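Local coordinates for protein mannan endo-1,4-beta-mannosidase (Bacillus subtilis, PDB 3CBW) that hydrolyses internal beta-1,4-mannosidic linkages in mannan, galactomannan and glucomannan, acting as a secreted glycoside hydrolase family 26 enzyme in glucomannan degradation, at residues A[132-137]-A[197-202]; A[202-207]-A[236-241]; A[274-279]-A[285-290]; A[250-253]-A[257-260]; A[52-57]-A[96-101]. The protein carries 3 engineered substitutions. One frame throughout, in Å; residues are numbered along the deposited sequence.

In the fold
All five contacts belong to one (beta/alpha)8-barrel of the TIM-barrel clan. Along the chain they come in series, contact 5 first, then contacts 1, 2, 4 and 3. Contacts 1 and 2 share helix 194-214 and residue Q202, with centres about 11 Å apart. Contacts 3 and 4, centres about 9 Å apart, lie on the neighbouring parallel strands 271-278 and 245-252, where the presumed nucleophile E275 meets the likely substrate-binding Y251. Contact 5 stands alone, its centre about 23 Å from that of contact 3 and 33 Å from that of contact 1. Contacts 3 and 4 thus pack behind strands carrying presumed catalytic and substrate-binding residues, while contacts 1, 2 and 5 join helices and loops of the surrounding layer.

Contact 1. Residues A[132-137]-A[197-202]; sequences DQYKKI and ISLYKQ. Engineered in segment 132-137: K136 (natural residue Asn).
Y134 and L199 pack side by side between the short helix 131-138 and helix 194-214 of the barrel's outer layer, in a largely buried helix-helix contact. The short segments run nearly parallel, at 17° to each other, with their axes 10.3 Å apart at closest approach. The Y134 ring spans much of this gap. Its CG stands anti to the backbone N (chi1 -151°), which sends the ring across to the second helix. Y134 and L199 lie alongside, pointing opposite ways: Y134 CD2 lies 3.6 Å from L199 CB, and farther out Y134 CE2 comes within 3.6 Å of the carbonyl L199 O. The phenol oxygen ends beside the next residue, Y134 OH being 3.5 Å from Y200 CA, but its hydrogen bond goes to the backbone oxygen of W184. A long tyrosine thus carries its polar end past the apolar layer to a partner beyond it.

On the more exposed flank, the aliphatic part of K135 lies crosswise to L199, with K135 CG 3.8 Å from L199 CD2. Its ammonium makes a long, weak ion pair with E195, one turn before L199. No hydrogen bond links the two segments, so apolar packing carries the contact. Y200 gives its hydroxyl to the carbonyl of L174, just before H175, which by similarity keeps the nucleophile in position. Here an additional short helix is laid against one of the helices that surround the strands of a (beta/alpha)8-barrel.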
# COMPACT_ATOMS: atom_id res chain seq x y z
N ASP A 132 15.12 22.32 -3.78
CA ASP A 132 16.05 22.72 -2.72
C ASP A 132 15.52 22.33 -1.33
O ASP A 132 16.29 21.86 -0.48
CB ASP A 132 16.32 24.23 -2.78
CG ASP A 132 17.29 24.63 -3.90
OD1 ASP A 132 17.91 23.76 -4.55
OD2 ASP A 132 17.43 25.85 -4.13
N GLN A 133 14.21 22.48 -1.10
CA GLN A 133 13.61 22.04 0.15
C GLN A 133 13.67 20.52 0.30
O GLN A 133 13.95 19.99 1.38
CB GLN A 133 12.17 22.51 0.24
CG GLN A 133 12.02 24.00 0.48
CD GLN A 133 10.58 24.44 0.41
OE1 GLN A 133 9.88 24.21 -0.59
NE2 GLN A 133 10.10 25.08 1.47
N TYR A 134 13.39 19.82 -0.80
CA TYR A 134 13.42 18.36 -0.82
C TYR A 134 14.84 17.84 -0.49
O TYR A 134 15.00 16.88 0.27
CB TYR A 134 12.97 17.89 -2.20
CG TYR A 134 12.28 16.55 -2.31
CD1 TYR A 134 10.97 16.48 -2.78
CD2 TYR A 134 12.95 15.35 -2.04
CE1 TYR A 134 10.33 15.26 -2.97
CE2 TYR A 134 12.31 14.12 -2.22
CZ TYR A 134 11.00 14.09 -2.68
OH TYR A 134 10.38 12.88 -2.86
N LYS A 135 15.86 18.50 -1.03
CA LYS A 135 17.24 18.13 -0.72
C LYS A 135 17.53 18.24 0.77
O LYS A 135 18.26 17.40 1.32
CB LYS A 135 18.24 18.99 -1.50
CG LYS A 135 18.35 18.63 -2.96
CD LYS A 135 19.16 19.67 -3.74
CE LYS A 135 19.53 19.16 -5.11
NZ LYS A 135 20.63 18.15 -5.04
N LYS A 136 16.99 19.26 1.43
CA LYS A 136 17.20 19.43 2.87
C LYS A 136 16.58 18.27 3.65
O LYS A 136 17.17 17.79 4.62
CB LYS A 136 16.63 20.76 3.35
CG LYS A 136 17.39 21.96 2.81
CD LYS A 136 16.78 23.27 3.30
CE LYS A 136 17.62 24.47 2.87
NZ LYS A 136 17.04 25.72 3.42
N ILE A 137 15.40 17.83 3.24
CA ILE A 137 14.71 16.71 3.88
C ILE A 137 15.57 15.44 3.86
O ILE A 137 15.54 14.64 4.80
CB ILE A 137 13.33 16.46 3.22
CG1 ILE A 137 12.40 17.66 3.49
CG2 ILE A 137 12.72 15.12 3.68
CD1 ILE A 137 11.07 17.65 2.72
N ILE A 197 12.60 13.31 -9.76
CA ILE A 197 12.59 11.86 -9.90
C ILE A 197 13.79 11.27 -9.12
O ILE A 197 13.63 10.29 -8.37
CB ILE A 197 12.60 11.45 -11.39
CG1 ILE A 197 11.24 11.78 -12.03
CG2 ILE A 197 12.98 9.98 -11.58
CD1 ILE A 197 11.25 11.83 -13.55
N SER A 198 14.97 11.87 -9.28
CA SER A 198 16.16 11.40 -8.56
C SER A 198 16.00 11.53 -7.05
O SER A 198 16.33 10.61 -6.28
CB SER A 198 17.38 12.19 -9.02
OG SER A 198 18.51 11.77 -8.28
N LEU A 199 15.49 12.68 -6.62
CA LEU A 199 15.29 12.93 -5.20
C LEU A 199 14.26 11.98 -4.59
O LEU A 199 14.43 11.52 -3.45
CB LEU A 199 14.90 14.39 -4.95
CG LEU A 199 15.96 15.44 -5.32
CD1 LEU A 199 15.36 16.84 -5.23
CD2 LEU A 199 17.22 15.32 -4.46
N TYR A 200 13.20 11.68 -5.33
CA TYR A 200 12.22 10.72 -4.85
C TYR A 200 12.89 9.36 -4.59
O TYR A 200 12.66 8.74 -3.54
CB TYR A 200 11.07 10.53 -5.84
CG TYR A 200 10.17 9.40 -5.36
CD1 TYR A 200 9.16 9.66 -4.45
CD2 TYR A 200 10.40 8.08 -5.76
CE1 TYR A 200 8.37 8.63 -3.95
CE2 TYR A 200 9.61 7.06 -5.27
CZ TYR A 200 8.60 7.33 -4.36
OH TYR A 200 7.83 6.30 -3.89
N LYS A 201 13.67 8.89 -5.55
CA LYS A 201 14.34 7.61 -5.38
C LYS A 201 15.22 7.63 -4.14
O LYS A 201 15.25 6.65 -3.39
CB LYS A 201 15.14 7.22 -6.62
CG LYS A 201 14.28 6.93 -7.83
CD LYS A 201 15.17 6.64 -9.01
CE LYS A 201 14.42 6.70 -10.30
NZ LYS A 201 15.39 6.78 -11.42
N GLN A 202 15.93 8.73 -3.92
CA GLN A 202 16.75 8.89 -2.72
C GLN A 202 15.91 8.82 -1.45
O GLN A 202 16.31 8.19 -0.48
CB GLN A 202 17.52 10.20 -2.79
CG GLN A 202 18.58 10.20 -3.87
CD GLN A 202 19.24 11.55 -4.03
OE1 GLN A 202 19.75 12.12 -3.08
NE2 GLN A 202 19.22 12.08 -5.25

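Contact 2. Residues A[202-207]-A[236-241]; sequences QLYKKI and FYPGAS
With chi1 at -174°, Y204 swings its ring out from helix 194-214 and lays one face under the pyrrolidine of P238, while K205, its CG turned the other way beside the backbone N (chi1 -67°), runs out as an extended chain towards the carbonyl of the same proline. In the (beta/alpha)8-barrel this is a helix of the outer layer meeting the loop that leads from strand 220-224 to strand 245-252.

The proline is gripped on two sides. Over the ring, P238 CG makes a CH-pi contact, 3.8 Å from the centroid of the Y204 ring and 19° off its normal. It sits towards the rim rather than over the middle, the nearest ring atom being Y204 CD2, 3.6 Å from P238 CG. The tyrosine hydroxyl is held by the backbone oxygen of Y242, farther along the same loop. Ring face and phenol oxygen therefore fasten two separate points of the loop to the helix: the bond to Y242 fixes where the phenol end points, while P238 lying over the face opposes turning of the ring. Y224, on strand 220-224, touches P238 as well.

The lysine side is more open to solvent and is bridged by water. K205 CE passes 3.4 Å from P238 O, yet the ammonium does not bond that oxygen directly. K205 NZ donates instead to a water 3.1 Å away, and the same water donates to P238 O over 2.7 Å, closing a link from the lysine tip to the loop backbone.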
# COMPACT_ATOMS: atom_id res chain seq x y z
N GLN A 202 15.93 8.73 -3.92
CA GLN A 202 16.75 8.89 -2.72
C GLN A 202 15.91 8.82 -1.45
O GLN A 202 16.31 8.19 -0.48
CB GLN A 202 17.52 10.20 -2.79
CG GLN A 202 18.58 10.20 -3.87
CD GLN A 202 19.24 11.55 -4.03
OE1 GLN A 202 19.75 12.12 -3.08
NE2 GLN A 202 19.22 12.08 -5.25
N LEU A 203 14.74 9.45 -1.46
CA LEU A 203 13.87 9.44 -0.30
C LEU A 203 13.32 8.04 -0.01
O LEU A 203 13.28 7.61 1.15
CB LEU A 203 12.73 10.45 -0.49
CG LEU A 203 11.75 10.59 0.68
CD1 LEU A 203 12.43 11.09 1.96
CD2 LEU A 203 10.61 11.51 0.30
N TYR A 204 12.90 7.34 -1.05
CA TYR A 204 12.41 5.99 -0.87
C TYR A 204 13.52 5.12 -0.28
O TYR A 204 13.29 4.37 0.69
CB TYR A 204 11.92 5.44 -2.21
CG TYR A 204 11.26 4.09 -2.09
CD1 TYR A 204 9.89 3.93 -2.27
CD2 TYR A 204 12.03 2.95 -1.84
CE1 TYR A 204 9.30 2.66 -2.17
CE2 TYR A 204 11.47 1.72 -1.73
CZ TYR A 204 10.13 1.57 -1.89
OH TYR A 204 9.63 0.29 -1.82
N LYS A 205 14.73 5.21 -0.83
CA LYS A 205 15.85 4.42 -0.32
C LYS A 205 16.22 4.80 1.10
O LYS A 205 16.60 3.94 1.89
CB LYS A 205 17.05 4.54 -1.25
CG LYS A 205 16.83 3.93 -2.60
CD LYS A 205 18.09 4.11 -3.40
CE LYS A 205 17.89 3.91 -4.87
NZ LYS A 205 19.14 4.31 -5.56
N LYS A 206 16.09 6.08 1.45
CA LYS A 206 16.35 6.54 2.81
C LYS A 206 15.38 5.87 3.79
O LYS A 206 15.77 5.41 4.87
CB LYS A 206 16.22 8.05 2.87
CG LYS A 206 16.43 8.68 4.22
CD LYS A 206 16.44 10.20 4.07
CE LYS A 206 16.70 10.90 5.36
NZ LYS A 206 18.15 10.96 5.69
N ILE A 207 14.11 5.80 3.41
CA ILE A 207 13.14 5.13 4.26
C ILE A 207 13.42 3.62 4.30
O ILE A 207 13.35 3.00 5.37
CB ILE A 207 11.69 5.44 3.84
CG1 ILE A 207 11.41 6.93 4.03
CG2 ILE A 207 10.70 4.54 4.60
CD1 ILE A 207 10.00 7.36 3.70
N PHE A 236 9.99 6.60 -11.46
CA PHE A 236 10.26 6.75 -10.04
C PHE A 236 10.71 5.47 -9.35
O PHE A 236 10.98 5.48 -8.16
CB PHE A 236 9.01 7.29 -9.35
CG PHE A 236 8.69 8.71 -9.69
CD1 PHE A 236 9.26 9.74 -8.96
CD2 PHE A 236 7.79 9.02 -10.70
CE1 PHE A 236 8.96 11.06 -9.24
CE2 PHE A 236 7.49 10.32 -10.98
CZ PHE A 236 8.07 11.35 -10.25
N TYR A 237 10.81 4.38 -10.10
CA TYR A 237 11.11 3.09 -9.49
C TYR A 237 12.51 3.12 -8.90
O TYR A 237 13.47 3.38 -9.60
CB TYR A 237 11.05 2.03 -10.57
CG TYR A 237 11.26 0.61 -10.14
CD1 TYR A 237 10.40 -0.01 -9.24
CD2 TYR A 237 12.28 -0.15 -10.71
CE1 TYR A 237 10.57 -1.34 -8.88
CE2 TYR A 237 12.46 -1.48 -10.37
CZ TYR A 237 11.60 -2.06 -9.47
OH TYR A 237 11.77 -3.38 -9.16
N PRO A 238 12.64 2.89 -7.58
CA PRO A 238 13.96 3.04 -6.97
C PRO A 238 14.92 1.89 -7.27
O PRO A 238 16.13 2.05 -7.06
CB PRO A 238 13.65 3.12 -5.48
CG PRO A 238 12.41 2.34 -5.32
CD PRO A 238 11.60 2.59 -6.58
N GLY A 239 14.40 0.76 -7.76
CA GLY A 239 15.24 -0.38 -8.11
C GLY A 239 14.76 -1.67 -7.50
O GLY A 239 14.03 -1.68 -6.49
N ALA A 240 15.21 -2.77 -8.10
CA ALA A 240 14.75 -4.11 -7.72
C ALA A 240 15.12 -4.50 -6.30
O ALA A 240 14.48 -5.37 -5.72
CB ALA A 240 15.27 -5.15 -8.69
N SER A 241 16.17 -3.89 -5.75
CA SER A 241 16.55 -4.26 -4.39
C SER A 241 15.75 -3.57 -3.28
O SER A 241 15.96 -3.87 -2.11
CB SER A 241 18.05 -4.06 -4.17
OG SER A 241 18.32 -2.69 -4.08
O HOH W 1 18.72 2.09 -7.71

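Contact 3. Residues A[274-279]-A[285-290]; sequences TEVGPQ and FDYSLF
P278 presses over one face of the F285 ring, and this is the tight end of the contact. P278 CD lies 4.0 Å from the centroid of the F285 ring and only 6° off the normal, a CH-pi contact almost straight above the ring, while P278 CA approaches F285 CD1 to 3.5 Å. F285 CE2 in turn sits over the centre of the Y287 ring, so proline, phenylalanine and tyrosine pack in succession.

Two residues back along the strand, at V276, the nearest approach is looser, V276 CG2 to F290 CZ at 4.0 Å. With CG2 trans to N and CG1 in the crowded position between N and the carbonyl carbon (chi1 57°), CG2 settles over the centre of the F290 ring. This is the strand-to-helix step of a beta-alpha-beta unit: strand 271-278, helix 287-297, then strand 301-306 of the barrel. E275, the nucleophile by similarity, precedes V276; its side chain takes no part in the packing, being held by a salt bridge to R172 and a hydrogen bond from Y251. Between the two ends, Y287 OH lies 3.6 Å from G277 CA while hydrogen bonding to the backbone oxygen of W311.

The outer side, partly exposed, is polar instead. D286 is the N-cap of the helix, its OD1 accepting from S288 N at 2.8 Å and from S288 OG at 2.6 Å, both from the same face of the carboxylate plane.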
# COMPACT_ATOMS: atom_id res chain seq x y z
N THR A 274 -3.15 -1.36 -5.74
CA THR A 274 -2.79 -1.03 -4.37
C THR A 274 -3.77 -0.06 -3.70
O THR A 274 -3.78 0.03 -2.48
CB THR A 274 -1.35 -0.52 -4.34
OG1 THR A 274 -1.15 0.41 -5.40
CG2 THR A 274 -0.38 -1.68 -4.53
N GLU A 275 -4.55 0.66 -4.51
CA GLU A 275 -5.76 1.39 -4.08
C GLU A 275 -6.73 1.33 -5.23
O GLU A 275 -6.33 1.39 -6.40
CB GLU A 275 -5.51 2.86 -3.81
CG GLU A 275 -4.76 3.13 -2.57
CD GLU A 275 -4.82 4.59 -2.10
OE1 GLU A 275 -5.74 5.36 -2.44
OE2 GLU A 275 -3.91 4.98 -1.36
N VAL A 276 -8.01 1.20 -4.93
CA VAL A 276 -9.04 1.27 -5.97
C VAL A 276 -10.27 1.96 -5.42
O VAL A 276 -10.61 1.83 -4.24
CB VAL A 276 -9.40 -0.14 -6.56
CG1 VAL A 276 -9.85 -1.10 -5.52
CG2 VAL A 276 -10.50 -0.04 -7.62
N GLY A 277 -10.94 2.70 -6.28
CA GLY A 277 -12.28 3.15 -5.99
C GLY A 277 -12.84 3.97 -7.12
O GLY A 277 -12.15 4.30 -8.08
N PRO A 278 -14.13 4.32 -7.00
CA PRO A 278 -14.76 5.21 -7.96
C PRO A 278 -14.11 6.59 -8.00
O PRO A 278 -13.76 7.15 -6.95
CB PRO A 278 -16.21 5.30 -7.47
CG PRO A 278 -16.22 4.78 -6.10
CD PRO A 278 -15.06 3.86 -5.96
N GLN A 279 -13.95 7.12 -9.20
CA GLN A 279 -13.43 8.48 -9.34
C GLN A 279 -14.44 9.50 -8.80
O GLN A 279 -14.07 10.46 -8.14
CB GLN A 279 -13.08 8.78 -10.80
CG GLN A 279 -12.38 10.12 -11.02
CD GLN A 279 -11.85 10.26 -12.43
OE1 GLN A 279 -12.62 10.26 -13.40
NE2 GLN A 279 -10.54 10.37 -12.56
N PHE A 285 -20.57 3.32 -10.64
CA PHE A 285 -19.43 2.43 -10.40
C PHE A 285 -19.88 1.02 -10.06
O PHE A 285 -20.80 0.84 -9.28
CB PHE A 285 -18.53 2.97 -9.29
CG PHE A 285 -17.20 2.28 -9.20
CD1 PHE A 285 -16.12 2.71 -9.98
CD2 PHE A 285 -17.01 1.20 -8.35
CE1 PHE A 285 -14.88 2.08 -9.90
CE2 PHE A 285 -15.79 0.55 -8.27
CZ PHE A 285 -14.71 1.00 -9.05
N ASP A 286 -19.22 0.03 -10.64
CA ASP A 286 -19.61 -1.36 -10.44
C ASP A 286 -18.38 -2.24 -10.21
O ASP A 286 -17.59 -2.48 -11.14
CB ASP A 286 -20.42 -1.86 -11.64
CG ASP A 286 -21.11 -3.20 -11.40
OD1 ASP A 286 -20.62 -4.00 -10.57
OD2 ASP A 286 -22.14 -3.46 -12.06
N TYR A 287 -18.22 -2.73 -8.99
CA TYR A 287 -17.07 -3.56 -8.65
C TYR A 287 -17.06 -4.90 -9.40
O TYR A 287 -16.00 -5.51 -9.54
CB TYR A 287 -16.94 -3.77 -7.13
CG TYR A 287 -16.16 -2.66 -6.43
CD1 TYR A 287 -14.77 -2.60 -6.54
CD2 TYR A 287 -16.81 -1.69 -5.66
CE1 TYR A 287 -14.04 -1.59 -5.90
CE2 TYR A 287 -16.08 -0.68 -5.01
CZ TYR A 287 -14.70 -0.64 -5.15
OH TYR A 287 -13.96 0.35 -4.54
N SER A 288 -18.21 -5.35 -9.88
CA SER A 288 -18.25 -6.58 -10.68
C SER A 288 -17.51 -6.41 -12.00
O SER A 288 -16.91 -7.35 -12.51
CB SER A 288 -19.68 -7.08 -10.91
OG SER A 288 -20.39 -6.27 -11.82
N LEU A 289 -17.55 -5.19 -12.54
CA LEU A 289 -16.82 -4.88 -13.76
C LEU A 289 -15.32 -4.80 -13.52
O LEU A 289 -14.52 -5.11 -14.40
CB LEU A 289 -17.33 -3.58 -14.40
CG LEU A 289 -18.79 -3.65 -14.86
CD1 LEU A 289 -19.29 -2.26 -15.23
CD2 LEU A 289 -18.96 -4.64 -16.03
N PHE A 290 -14.93 -4.38 -12.31
CA PHE A 290 -13.51 -4.33 -11.95
C PHE A 290 -12.88 -5.72 -11.90
O PHE A 290 -11.81 -5.95 -12.46
CB PHE A 290 -13.35 -3.59 -10.62
CG PHE A 290 -11.95 -3.61 -10.07
CD1 PHE A 290 -10.89 -3.02 -10.77
CD2 PHE A 290 -11.69 -4.17 -8.82
CE1 PHE A 290 -9.59 -3.01 -10.25
CE2 PHE A 290 -10.40 -4.18 -8.30
CZ PHE A 290 -9.36 -3.59 -9.02

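Contact 4. Residues A[250-253]-A[257-260]; sequences AYFQ and SING
I258 lays its CD1 methyl over one face of the F252 ring, the two side chains meeting at a slant. The methyl is 3.9 Å from the centroid of the F252 ring and 22° off its normal, so it rests towards the rim. There I258 CD1 is 3.6 Å from F252 CE2 and 3.7 Å from F252 CD2. Two torsions set this up. The F252 ring stands in the cramped position between its own N and carbonyl carbon (chi1 54°), while I258 CG1 stays beside the backbone N (chi1 -57°) and carries CD1 over the ring. On the other branch, I258 CG2 meets A250 CB at 4.1 Å, and CD1 comes equally near it. One isoleucine thus spans two alternate residues of strand 245-252, A250 and F252, both of which turn their CB towards it.

Y251, between them, points the opposite way and probably binds substrate, next to the catalytic centre. The strand thus turns Y251 to the active site and A250 and F252 to the loop that leads to helix 261-265. F273 and V276 of the neighbouring strand 271-278 extend this apolar patch, F273 touching A250 and I258, and V276 touching F252.

Polar groups of the loop have partners outside the contact: I258 N bonds to Y298 OH, and N259 OD1 accepts from K233 and Q263. Across the contact itself no hydrogen bond forms. Methyl, ring face and methyl meet there, so what joins the strand end to its loop is dispersion and the burial of apolar surface, while polar bonds of I258 N and the N259 side chain tether the loop separately.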
# COMPACT_ATOMS: atom_id res chain seq x y z
N ALA A 250 -5.60 3.39 -8.37
CA ALA A 250 -6.48 3.58 -9.53
C ALA A 250 -7.87 4.01 -9.08
O ALA A 250 -8.60 3.23 -8.47
CB ALA A 250 -6.57 2.29 -10.36
N TYR A 251 -8.20 5.26 -9.36
CA TYR A 251 -9.55 5.77 -9.14
C TYR A 251 -10.11 6.11 -10.50
O TYR A 251 -9.53 6.88 -11.24
CB TYR A 251 -9.55 6.98 -8.20
CG TYR A 251 -9.20 6.57 -6.79
CD1 TYR A 251 -10.20 6.25 -5.86
CD2 TYR A 251 -7.87 6.44 -6.39
CE1 TYR A 251 -9.88 5.83 -4.57
CE2 TYR A 251 -7.54 6.02 -5.10
CZ TYR A 251 -8.55 5.72 -4.20
OH TYR A 251 -8.25 5.31 -2.92
N PHE A 252 -11.23 5.50 -10.85
CA PHE A 252 -11.65 5.48 -12.24
C PHE A 252 -13.15 5.25 -12.33
O PHE A 252 -13.80 4.80 -11.37
CB PHE A 252 -10.93 4.34 -12.97
CG PHE A 252 -11.10 3.01 -12.30
CD1 PHE A 252 -12.21 2.21 -12.57
CD2 PHE A 252 -10.16 2.56 -11.38
CE1 PHE A 252 -12.37 0.98 -11.94
CE2 PHE A 252 -10.32 1.35 -10.75
CZ PHE A 252 -11.42 0.55 -11.03
N GLN A 253 -13.68 5.53 -13.51
CA GLN A 253 -15.01 5.06 -13.86
C GLN A 253 -14.96 3.84 -14.77
O GLN A 253 -15.82 2.96 -14.68
CB GLN A 253 -15.83 6.19 -14.48
CG GLN A 253 -17.27 5.80 -14.86
CD GLN A 253 -18.04 5.04 -13.78
OE1 GLN A 253 -18.66 4.01 -14.05
NE2 GLN A 253 -17.99 5.55 -12.55
N SER A 257 -9.74 0.68 -18.82
CA SER A 257 -8.86 1.67 -19.43
C SER A 257 -7.74 2.12 -18.51
O SER A 257 -7.11 3.15 -18.76
CB SER A 257 -9.67 2.87 -19.89
OG SER A 257 -10.43 2.52 -21.03
N ILE A 258 -7.49 1.37 -17.45
CA ILE A 258 -6.45 1.76 -16.50
C ILE A 258 -5.09 1.59 -17.15
O ILE A 258 -4.78 0.54 -17.70
CB ILE A 258 -6.54 0.95 -15.19
CG1 ILE A 258 -7.93 1.11 -14.56
CG2 ILE A 258 -5.47 1.43 -14.22
CD1 ILE A 258 -8.24 0.10 -13.45
N ASN A 259 -4.30 2.66 -17.12
CA ASN A 259 -2.98 2.69 -17.71
C ASN A 259 -1.91 2.30 -16.69
O ASN A 259 -1.96 2.74 -15.54
CB ASN A 259 -2.72 4.10 -18.24
CG ASN A 259 -1.38 4.27 -18.91
OD1 ASN A 259 -0.34 4.35 -18.25
ND2 ASN A 259 -1.38 4.38 -20.24
N GLY A 260 -0.96 1.47 -17.11
CA GLY A 260 0.24 1.23 -16.30
C GLY A 260 0.57 -0.21 -16.01
O GLY A 260 1.68 -0.52 -15.57

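Contact 5. Residues A[52-57]-A[96-101]; sequences DTFSMA and NGDLMS
The loop after strand 41-49 rests here on helix 96-104, with F54 and M56 closing on D98 from the loop side. F54 brings its ring edge to the aspartate. With CG pointing opposite the amide nitrogen (chi1 -178°) the ring reaches out to the helix, where F54 CE2 lies 3.4 Å from D98 OD2 and 3.6 Å from D98 CB. The oxygen is near the ring plane, and ring and carboxylate planes are 33° apart, a placement consistent with attraction between the carboxylate and the weakly positive ring rim. Beyond this, F54 CZ is a looser 4.3 Å from L99 CD2.

The loop leads out of a barrel strand and into helix 57-66, one strand-to-helix connection of the (beta/alpha)8-barrel, while helix 96-104 follows the next strand, 72-79. F54 and L99 both touch C75 on that strand, and C75 forms a disulfide with C95, the residue just before N96. N308, a substrate-binding residue by similarity, is about 8 Å from F54, side chain to side chain.

M56 and D98 overlap head to tail. Folded back at chi2 and chi3, the methionine chain sets M56 SD 3.8 Å from D98 CG. Leading into helix 57-66, S55 OG accepts from A57 N at 3.1 Å, a capping bond, and S55 O is held by Y73.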
# COMPACT_ATOMS: atom_id res chain seq x y z
N ASP A 52 -8.47 7.88 14.52
CA ASP A 52 -9.11 8.96 13.80
C ASP A 52 -10.32 8.35 13.12
O ASP A 52 -11.47 8.63 13.51
CB ASP A 52 -8.14 9.61 12.78
CG ASP A 52 -8.82 10.59 11.86
OD1 ASP A 52 -9.87 11.17 12.23
OD2 ASP A 52 -8.32 10.78 10.74
N THR A 53 -10.07 7.50 12.12
CA THR A 53 -11.16 6.80 11.45
C THR A 53 -10.94 5.29 11.39
O THR A 53 -11.86 4.56 11.02
CB THR A 53 -11.36 7.30 10.01
OG1 THR A 53 -10.15 7.11 9.26
CG2 THR A 53 -11.78 8.78 9.99
N PHE A 54 -9.75 4.80 11.73
CA PHE A 54 -9.51 3.37 11.68
C PHE A 54 -10.45 2.62 12.61
O PHE A 54 -10.61 2.99 13.77
CB PHE A 54 -8.08 2.97 12.04
CG PHE A 54 -7.86 1.50 11.94
CD1 PHE A 54 -7.55 0.92 10.71
CD2 PHE A 54 -8.05 0.66 13.04
CE1 PHE A 54 -7.39 -0.45 10.59
CE2 PHE A 54 -7.89 -0.72 12.92
CZ PHE A 54 -7.56 -1.27 11.71
N SER A 55 -11.05 1.54 12.11
CA SER A 55 -11.82 0.65 12.95
C SER A 55 -12.07 -0.62 12.16
O SER A 55 -11.67 -0.73 11.01
CB SER A 55 -13.15 1.30 13.32
OG SER A 55 -13.97 1.37 12.19
N MET A 56 -12.76 -1.57 12.78
CA MET A 56 -13.14 -2.78 12.08
C MET A 56 -14.45 -2.63 11.33
O MET A 56 -14.90 -3.58 10.69
CB MET A 56 -13.21 -3.96 13.06
CG MET A 56 -11.85 -4.25 13.73
SD MET A 56 -10.41 -4.38 12.59
CE MET A 56 -10.96 -5.73 11.58
N ALA A 57 -15.04 -1.43 11.36
CA ALA A 57 -16.34 -1.20 10.74
C ALA A 57 -16.35 -1.52 9.25
O ALA A 57 -17.29 -2.13 8.74
CB ALA A 57 -16.83 0.24 10.98
N ASN A 96 -2.41 -1.06 15.48
CA ASN A 96 -1.58 -2.26 15.47
C ASN A 96 -2.26 -3.51 16.00
O ASN A 96 -2.15 -4.57 15.39
CB ASN A 96 -0.30 -2.05 16.26
CG ASN A 96 0.80 -1.40 15.46
OD1 ASN A 96 0.69 -1.21 14.25
ND2 ASN A 96 1.89 -1.07 16.13
N GLY A 97 -2.94 -3.41 17.14
CA GLY A 97 -3.61 -4.58 17.72
C GLY A 97 -4.53 -5.26 16.72
O GLY A 97 -4.48 -6.48 16.54
N ASP A 98 -5.36 -4.47 16.05
CA ASP A 98 -6.28 -4.97 15.04
C ASP A 98 -5.57 -5.57 13.83
O ASP A 98 -6.03 -6.56 13.26
CB ASP A 98 -7.26 -3.88 14.61
CG ASP A 98 -8.35 -3.64 15.64
OD1 ASP A 98 -8.66 -4.55 16.43
OD2 ASP A 98 -8.90 -2.52 15.66
N LEU A 99 -4.43 -4.99 13.46
CA LEU A 99 -3.66 -5.54 12.34
C LEU A 99 -3.07 -6.90 12.69
O LEU A 99 -3.10 -7.83 11.88
CB LEU A 99 -2.56 -4.57 11.94
CG LEU A 99 -2.97 -3.18 11.44
CD1 LEU A 99 -1.74 -2.39 11.05
CD2 LEU A 99 -3.96 -3.23 10.28
N MET A 100 -2.53 -7.02 13.90
CA MET A 100 -2.00 -8.30 14.37
C MET A 100 -3.09 -9.36 14.45
O MET A 100 -2.91 -10.50 14.02
CB MET A 100 -1.32 -8.12 15.72
CG MET A 100 -0.12 -7.16 15.69
SD MET A 100 0.74 -6.89 17.27
CE MET A 100 -0.44 -7.71 18.36
N SER A 101 -4.25 -8.96 14.95
CA SER A 101 -5.39 -9.87 15.05
C SER A 101 -5.87 -10.30 13.67
O SER A 101 -6.29 -11.44 13.48
CB SER A 101 -6.53 -9.22 15.81
OG SER A 101 -6.16 -8.92 17.14